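Local coordinates for protein adenylyltransferase (Bartonella henselae str. Houston-1, PDB 5NH2) that transfers AMP from ATP to tyrosine or threonine residues of host target proteins through its Fic domain, as part of bacterial virulence, at residues 119-122 / 123-127; 165-168 / 169-172; 221-224 / 225-229. All coordinates share one frame; numbering follows the deposited sequence.

All three contacts are the last turns of helices: interaction 1 ends helix 109-124, interaction 2 ends helix 157-171 and interaction 3 ends helix 212-227. The first two lie in the Fic domain, with centres 14 Å apart, and they touch. Leu-168 CD1 meets Asn-127 O at 3.5 Å and Leu-122 CD2 at 4.2 Å. Interaction 2 is nearest the ATP site in sequence and space: the helix begins among the ATP-binding residues Glu-155 to Arg-159, and the Glu-166 side chain lies about 4 Å from that of Arg-162, a probable ATP ligand. Interaction 3 stands apart, centred 27 Å from interaction 2 and 39 Å from interaction 1, beside the C-terminal beta sheet.

Interaction 1 of 3, residues 119-122 / 123-127; sequences DQTL and AEKNN
The side-chain amide of Gln-120 meets the carboxylate of Glu-124 one turn on, with the two planes 69° apart and the two side chains roughly perpendicular. NE2 of Gln-120 gives OE1 of Glu-124 a weak hydrogen bond of 3.3 Å. Glu-124 CG sits between its own backbone N and carbonyl carbon (chi1 70°), which puts it 3.3 Å from Thr-121 O. Thr-121 and Lys-125 run side by side, and CG2 of Thr-121 packs on CD of Lys-125 at 3.8 Å. The helix then ends in a Schellman motif. Asn-126, with positive phi, is its C-prime residue. Asn-127 N reaches back to Leu-122 O in a nearly straight bond of 2.8 Å that lies in the carbonyl plane. A weak bond from Asn-126 N to Ala-123 O completes the motif. OD1 of Asn-127 accepts a hydrogen bond from Phe-55 N. At the surface of the Fic domain, this turn closes helix 109-124: Leu-122 is buried against Phe-55 and Leu-128, while Asp-119 OD1 bonds to OG1 of Thr-57, the first residue of helix 57-68.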
loop_
_atom_site.group_PDB
_atom_site.type_symbol
_atom_site.label_atom_id
_atom_site.label_comp_id
_atom_site.label_asym_id
_atom_site.label_seq_id
_atom_site.Cartn_x
_atom_site.Cartn_y
_atom_site.Cartn_z
ATOM N N ASP A 119 -5.360 -15.389 -12.857
ATOM C CA ASP A 119 -5.739 -15.092 -14.243
ATOM C C ASP A 119 -7.124 -15.633 -14.571
ATOM O O ASP A 119 -7.943 -14.935 -15.175
ATOM C CB ASP A 119 -4.725 -15.659 -15.230
ATOM C CG ASP A 119 -3.405 -14.845 -15.274
ATOM O OD1 ASP A 119 -3.160 -14.014 -14.368
ATOM O OD2 ASP A 119 -2.593 -15.076 -16.204
ATOM N N GLN A 120 -7.415 -16.877 -14.189
ATOM C CA GLN A 120 -8.732 -17.398 -14.558
ATOM C C GLN A 120 -9.834 -16.641 -13.820
ATOM O O GLN A 120 -10.883 -16.329 -14.406
ATOM C CB GLN A 120 -8.815 -18.895 -14.281
ATOM C CG GLN A 120 -10.215 -19.467 -14.383
ATOM C CD GLN A 120 -10.613 -19.820 -15.811
ATOM O OE1 GLN A 120 -9.931 -19.474 -16.777
ATOM N NE2 GLN A 120 -11.727 -20.511 -15.946
ATOM N N THR A 121 -9.590 -16.268 -12.548
ATOM C CA THR A 121 -10.709 -15.756 -11.769
ATOM C C THR A 121 -11.148 -14.400 -12.294
ATOM O O THR A 121 -12.310 -14.222 -12.693
ATOM C CB THR A 121 -10.340 -15.667 -10.299
ATOM O OG1 THR A 121 -9.967 -16.964 -9.852
ATOM C CG2 THR A 121 -11.557 -15.247 -9.497
ATOM N N LEU A 122 -10.194 -13.459 -12.374
ATOM C CA LEU A 122 -10.451 -12.148 -12.939
ATOM C C LEU A 122 -11.075 -12.255 -14.316
ATOM O O LEU A 122 -11.879 -11.398 -14.694
ATOM C CB LEU A 122 -9.152 -11.347 -12.998
ATOM C CG LEU A 122 -8.646 -10.922 -11.612
ATOM C CD1 LEU A 122 -7.251 -10.275 -11.679
ATOM C CD2 LEU A 122 -9.656 -9.966 -10.978
ATOM N N ALA A 123 -10.748 -13.306 -15.074
ATOM C CA ALA A 123 -11.252 -13.322 -16.436
ATOM C C ALA A 123 -12.719 -13.716 -16.453
ATOM O O ALA A 123 -13.518 -13.101 -17.170
ATOM C CB ALA A 123 -10.412 -14.267 -17.288
ATOM N N GLU A 124 -13.098 -14.714 -15.632
ATOM C CA GLU A 124 -14.475 -15.196 -15.672
ATOM C C GLU A 124 -15.418 -14.235 -14.962
ATOM O O GLU A 124 -16.600 -14.157 -15.309
ATOM C CB GLU A 124 -14.571 -16.606 -15.072
ATOM C CG GLU A 124 -14.369 -16.710 -13.555
ATOM C CD GLU A 124 -14.077 -18.145 -13.087
ATOM O OE1 GLU A 124 -13.973 -19.057 -13.951
ATOM O OE2 GLU A 124 -13.950 -18.351 -11.853
ATOM N N LYS A 125 -14.913 -13.473 -13.999
ATOM C CA LYS A 125 -15.687 -12.479 -13.271
ATOM C C LYS A 125 -15.603 -11.089 -13.904
ATOM O O LYS A 125 -15.984 -10.113 -13.252
ATOM C CB LYS A 125 -15.248 -12.451 -11.807
ATOM C CG LYS A 125 -15.545 -13.796 -11.115
ATOM C CD LYS A 125 -15.101 -13.846 -9.663
ATOM C CE LYS A 125 -15.566 -15.154 -8.983
ATOM N NZ LYS A 125 -17.020 -15.314 -9.166
ATOM N N ASN A 126 -15.039 -10.983 -15.122
ATOM C CA ASN A 126 -14.949 -9.735 -15.890
ATOM C C ASN A 126 -14.325 -8.607 -15.066
ATOM O O ASN A 126 -14.878 -7.510 -14.919
ATOM C CB ASN A 126 -16.316 -9.336 -16.453
ATOM C CG ASN A 126 -16.870 -10.403 -17.394
ATOM O OD1 ASN A 126 -16.130 -10.977 -18.201
ATOM N ND2 ASN A 126 -18.167 -10.701 -17.272
ATOM N N ASN A 127 -13.167 -8.906 -14.498
ATOM C CA ASN A 127 -12.356 -7.909 -13.826
ATOM C C ASN A 127 -13.089 -7.282 -12.651
ATOM O O ASN A 127 -12.745 -6.172 -12.227
ATOM C CB ASN A 127 -11.884 -6.858 -14.835
ATOM C CG ASN A 127 -11.036 -7.475 -15.916
ATOM O OD1 ASN A 127 -10.018 -8.150 -15.639
ATOM N ND2 ASN A 127 -11.460 -7.297 -17.156
#

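Interaction 2 of 3, residues 165-168 / 169-172; sequences FENL and AKAA
Regular i to i+4 backbone hydrogen bonds tie 165-168 to 169-172, from Ala-169 N to Phe-165 O at 3.0 Å through Ala-172 N to Leu-168 O at 3.1 Å. Across this last turn the polar side-chain contact is between Asn-167 and Lys-170. They lie alongside each other and point the same way. The Lys-170 chain leaves with CG opposite the backbone N (chi1 -159°) and bends at chi3, which brings NZ to 3.7 Å from Asn-167 OD1. A water bridges the two: it accepts from Lys-170 NZ at 2.8 Å and donates to Asn-167 OD1 at 3.3 Å. The amide has a second hold, since ND2 of Asn-167 hydrogen-bonds to Tyr-59 OH on helix 57-68. One amide is thus gripped at both its oxygen and its nitrogen. The alanine methyls pack close to the backbone of the preceding turn: CB of Ala-169 is 3.5 Å from Phe-165 O, and CB of Ala-172 is 3.6 Å from Leu-168 O. This turn closes helix 157-171 of the Fic domain, whose start carries the ATP-binding residues Asn-157 to Arg-159; Glu-166 lies near Arg-162, which probably binds ATP. Helix 133-150 lies along one flank, where Phe-136 meets Ala-169 and Ala-172, and Phe-144 meets the Phe-165 ring edge-to-face. Elsewhere on its surface, Leu-168 and Ala-171 pack on Phe-55, and Glu-166 touches Phe-178, in loops flanking the helix.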
loop_
_atom_site.group_PDB
_atom_site.type_symbol
_atom_site.label_atom_id
_atom_site.label_comp_id
_atom_site.label_asym_id
_atom_site.label_seq_id
_atom_site.Cartn_x
_atom_site.Cartn_y
_atom_site.Cartn_z
ATOM N N PHE A 165 -4.242 -3.421 -7.014
ATOM C CA PHE A 165 -5.606 -3.451 -6.490
ATOM C C PHE A 165 -6.255 -2.073 -6.474
ATOM O O PHE A 165 -7.484 -1.992 -6.590
ATOM C CB PHE A 165 -5.624 -4.165 -5.124
ATOM C CG PHE A 165 -5.706 -5.668 -5.267
ATOM C CD1 PHE A 165 -4.562 -6.428 -5.427
ATOM C CD2 PHE A 165 -6.944 -6.303 -5.309
ATOM C CE1 PHE A 165 -4.626 -7.836 -5.612
ATOM C CE2 PHE A 165 -7.049 -7.698 -5.475
ATOM C CZ PHE A 165 -5.872 -8.478 -5.634
ATOM N N GLU A 166 -5.454 -0.994 -6.431
ATOM C CA GLU A 166 -5.998 0.362 -6.579
ATOM C C GLU A 166 -6.557 0.562 -7.978
ATOM O O GLU A 166 -7.670 1.080 -8.155
ATOM C CB GLU A 166 -4.922 1.429 -6.291
ATOM C CG GLU A 166 -4.426 1.543 -4.841
ATOM C CD GLU A 166 -3.087 2.311 -4.709
ATOM O OE1 GLU A 166 -2.599 2.901 -5.699
ATOM O OE2 GLU A 166 -2.507 2.330 -3.604
ATOM N N ASN A 167 -5.790 0.155 -8.983
ATOM C CA ASN A 167 -6.218 0.302 -10.365
ATOM C C ASN A 167 -7.368 -0.648 -10.700
ATOM O O ASN A 167 -8.317 -0.267 -11.403
ATOM C CB ASN A 167 -5.013 0.065 -11.267
ATOM C CG ASN A 167 -4.144 1.286 -11.381
ATOM O OD1 ASN A 167 -4.515 2.353 -10.918
ATOM N ND2 ASN A 167 -2.999 1.146 -12.040
ATOM N N LEU A 168 -7.312 -1.878 -10.197
ATOM C CA LEU A 168 -8.440 -2.797 -10.337
ATOM C C LEU A 168 -9.726 -2.193 -9.769
ATOM O O LEU A 168 -10.784 -2.231 -10.417
ATOM C CB LEU A 168 -8.132 -4.122 -9.643
ATOM C CG LEU A 168 -9.271 -5.157 -9.686
ATOM C CD1 LEU A 168 -9.473 -5.735 -11.112
ATOM C CD2 LEU A 168 -9.007 -6.267 -8.682
ATOM N N ALA A 169 -9.667 -1.649 -8.547
ATOM C CA ALA A 169 -10.878 -1.012 -8.008
ATOM C C ALA A 169 -11.317 0.167 -8.860
ATOM O O ALA A 169 -12.519 0.396 -9.053
ATOM C CB ALA A 169 -10.648 -0.531 -6.576
ATOM N N LYS A 170 -10.358 0.976 -9.327
ATOM C CA LYS A 170 -10.732 2.141 -10.117
ATOM C C LYS A 170 -11.448 1.719 -11.386
ATOM O O LYS A 170 -12.428 2.355 -11.791
ATOM C CB LYS A 170 -9.502 2.987 -10.452
ATOM C CG LYS A 170 -9.804 4.420 -10.815
ATOM C CD LYS A 170 -8.490 5.206 -11.004
ATOM C CE LYS A 170 -7.444 4.910 -9.894
ATOM N NZ LYS A 170 -6.094 5.550 -10.097
ATOM N N ALA A 171 -10.991 0.635 -12.023
ATOM C CA ALA A 171 -11.634 0.263 -13.286
ATOM C C ALA A 171 -12.998 -0.380 -13.047
ATOM O O ALA A 171 -13.884 -0.287 -13.906
ATOM C CB ALA A 171 -10.729 -0.646 -14.130
ATOM N N ALA A 172 -13.207 -0.980 -11.878
ATOM C CA ALA A 172 -14.506 -1.544 -11.523
ATOM C C ALA A 172 -15.456 -0.506 -10.940
ATOM O O ALA A 172 -16.581 -0.854 -10.575
ATOM C CB ALA A 172 -14.334 -2.692 -10.531
HETATM O O HOH W 1 -4.377 5.348 -12.245
#

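Interaction 3 of 3, residues 221-224 / 225-229; sequences FMHT and MKNTG
Two first torsions bring Phe-221 and Met-225 together. The phenylalanine ring carbon CG is opposite the backbone N (chi1 169°), whereas CG of Met-225 is opposite its carbonyl carbon (chi1 -72°). Met-225 then bends at chi2 and chi3 and folds along the ring. Its CG lies over one face of the Phe-221 ring, 3.9 Å from the centroid and displaced toward the rim, a CH-pi contact. The nearest ring atom to it is Phe-221 CZ, at 3.5 Å. SD of Met-225 approaches the ring obliquely, 4.6 Å from the centroid, as a Met-aromatic contact. The methyl group stays above the same face, over the ring's rim, with Met-225 CE 3.8 Å from Phe-221 CE1. One thioether chain therefore meets the aromatic group with its methylene, sulfur and methyl.

On another side of the helix, the side chains of His-223 and Asn-227 meet with ring and amide planes 57° apart. OD1 of Asn-227 lies over a face of the imidazole, 3.9 Å from His-223 NE2. Asn-227 N also donates to His-223 O, at 3.0 Å. At the end of the helix Gly-229 takes positive phi in a Schellman motif, and its N bonds to Lys-226 O at 2.7 Å.

The buried side faces the C-terminal five-stranded mixed sheet, much of it in the intracellular delivery domain, an OB-clan family. Phe-221 and Met-222 touch Val-237 on strand 237-239, and the Phe-221 ring meets that of Tyr-266 on strand 265-270. Met-225 packs on Arg-230 and Val-232 in the loop leading from helix 212-227 into the sheet.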
loop_
_atom_site.group_PDB
_atom_site.type_symbol
_atom_site.label_atom_id
_atom_site.label_comp_id
_atom_site.label_asym_id
_atom_site.label_seq_id
_atom_site.Cartn_x
_atom_site.Cartn_y
_atom_site.Cartn_z
ATOM N N PHE A 221 -8.256 12.563 9.955
ATOM C CA PHE A 221 -7.453 12.181 11.114
ATOM C C PHE A 221 -5.970 12.139 10.766
ATOM O O PHE A 221 -5.123 12.567 11.561
ATOM C CB PHE A 221 -7.883 10.827 11.673
ATOM C CG PHE A 221 -6.919 10.287 12.699
ATOM C CD1 PHE A 221 -6.930 10.753 14.001
ATOM C CD2 PHE A 221 -5.973 9.365 12.351
ATOM C CE1 PHE A 221 -6.038 10.261 14.946
ATOM C CE2 PHE A 221 -5.056 8.878 13.286
ATOM C CZ PHE A 221 -5.095 9.322 14.585
ATOM N N MET A 222 -5.637 11.615 9.588
ATOM C CA MET A 222 -4.233 11.469 9.221
ATOM C C MET A 222 -3.622 12.827 8.968
ATOM O O MET A 222 -2.516 13.119 9.444
ATOM C CB MET A 222 -4.101 10.574 7.992
ATOM C CG MET A 222 -4.518 9.083 8.219
ATOM S SD MET A 222 -3.361 8.114 9.237
ATOM C CE MET A 222 -3.967 6.439 9.191
ATOM N N HIS A 223 -4.367 13.687 8.253
ATOM C CA HIS A 223 -3.966 15.078 8.055
ATOM C C HIS A 223 -3.639 15.766 9.382
ATOM O O HIS A 223 -2.598 16.420 9.515
ATOM C CB HIS A 223 -5.087 15.821 7.311
ATOM C CG HIS A 223 -4.753 17.241 6.958
ATOM N ND1 HIS A 223 -4.285 17.608 5.712
ATOM C CD2 HIS A 223 -4.812 18.382 7.689
ATOM C CE1 HIS A 223 -4.073 18.913 5.692
ATOM N NE2 HIS A 223 -4.382 19.405 6.879
ATOM N N THR A 224 -4.528 15.640 10.374
ATOM C CA THR A 224 -4.249 16.203 11.694
ATOM C C THR A 224 -2.955 15.652 12.272
ATOM O O THR A 224 -2.141 16.408 12.800
ATOM C CB THR A 224 -5.388 15.913 12.670
ATOM O OG1 THR A 224 -6.611 16.475 12.189
ATOM C CG2 THR A 224 -5.053 16.529 14.033
ATOM N N MET A 225 -2.772 14.321 12.221
ATOM C CA MET A 225 -1.538 13.704 12.723
ATOM C C MET A 225 -0.293 14.273 12.064
ATOM O O MET A 225 0.718 14.514 12.737
ATOM C CB MET A 225 -1.571 12.184 12.502
ATOM C CG MET A 225 -2.536 11.473 13.425
ATOM S SD MET A 225 -2.089 11.727 15.164
ATOM C CE MET A 225 -3.332 12.852 15.728
ATOM N N LYS A 226 -0.310 14.431 10.742
ATOM C CA LYS A 226 0.834 15.042 10.079
ATOM C C LYS A 226 1.053 16.466 10.586
ATOM O O LYS A 226 2.173 16.827 10.953
ATOM C CB LYS A 226 0.654 15.004 8.557
ATOM C CG LYS A 226 1.851 15.567 7.760
ATOM C CD LYS A 226 3.010 14.569 7.650
ATOM C CE LYS A 226 4.378 15.255 7.647
ATOM N NZ LYS A 226 4.611 16.027 8.937
ATOM N N ASN A 227 -0.021 17.266 10.688
ATOM C CA ASN A 227 0.133 18.654 11.145
ATOM C C ASN A 227 0.594 18.724 12.593
ATOM O O ASN A 227 1.247 19.694 12.990
ATOM C CB ASN A 227 -1.171 19.435 11.001
ATOM C CG ASN A 227 -1.473 19.846 9.570
ATOM O OD1 ASN A 227 -0.870 19.348 8.624
ATOM N ND2 ASN A 227 -2.444 20.748 9.409
ATOM N N THR A 228 0.212 17.729 13.388
ATOM C CA THR A 228 0.690 17.533 14.741
ATOM C C THR A 228 2.136 17.071 14.743
ATOM O O THR A 228 2.803 17.113 15.785
ATOM C CB THR A 228 -0.206 16.486 15.420
ATOM O OG1 THR A 228 -1.551 16.654 14.957
ATOM C CG2 THR A 228 -0.175 16.585 16.952
ATOM N N GLY A 229 2.630 16.624 13.596
ATOM C CA GLY A 229 3.898 15.931 13.576
ATOM C C GLY A 229 3.925 14.621 14.338
ATOM O O GLY A 229 4.970 14.273 14.896
#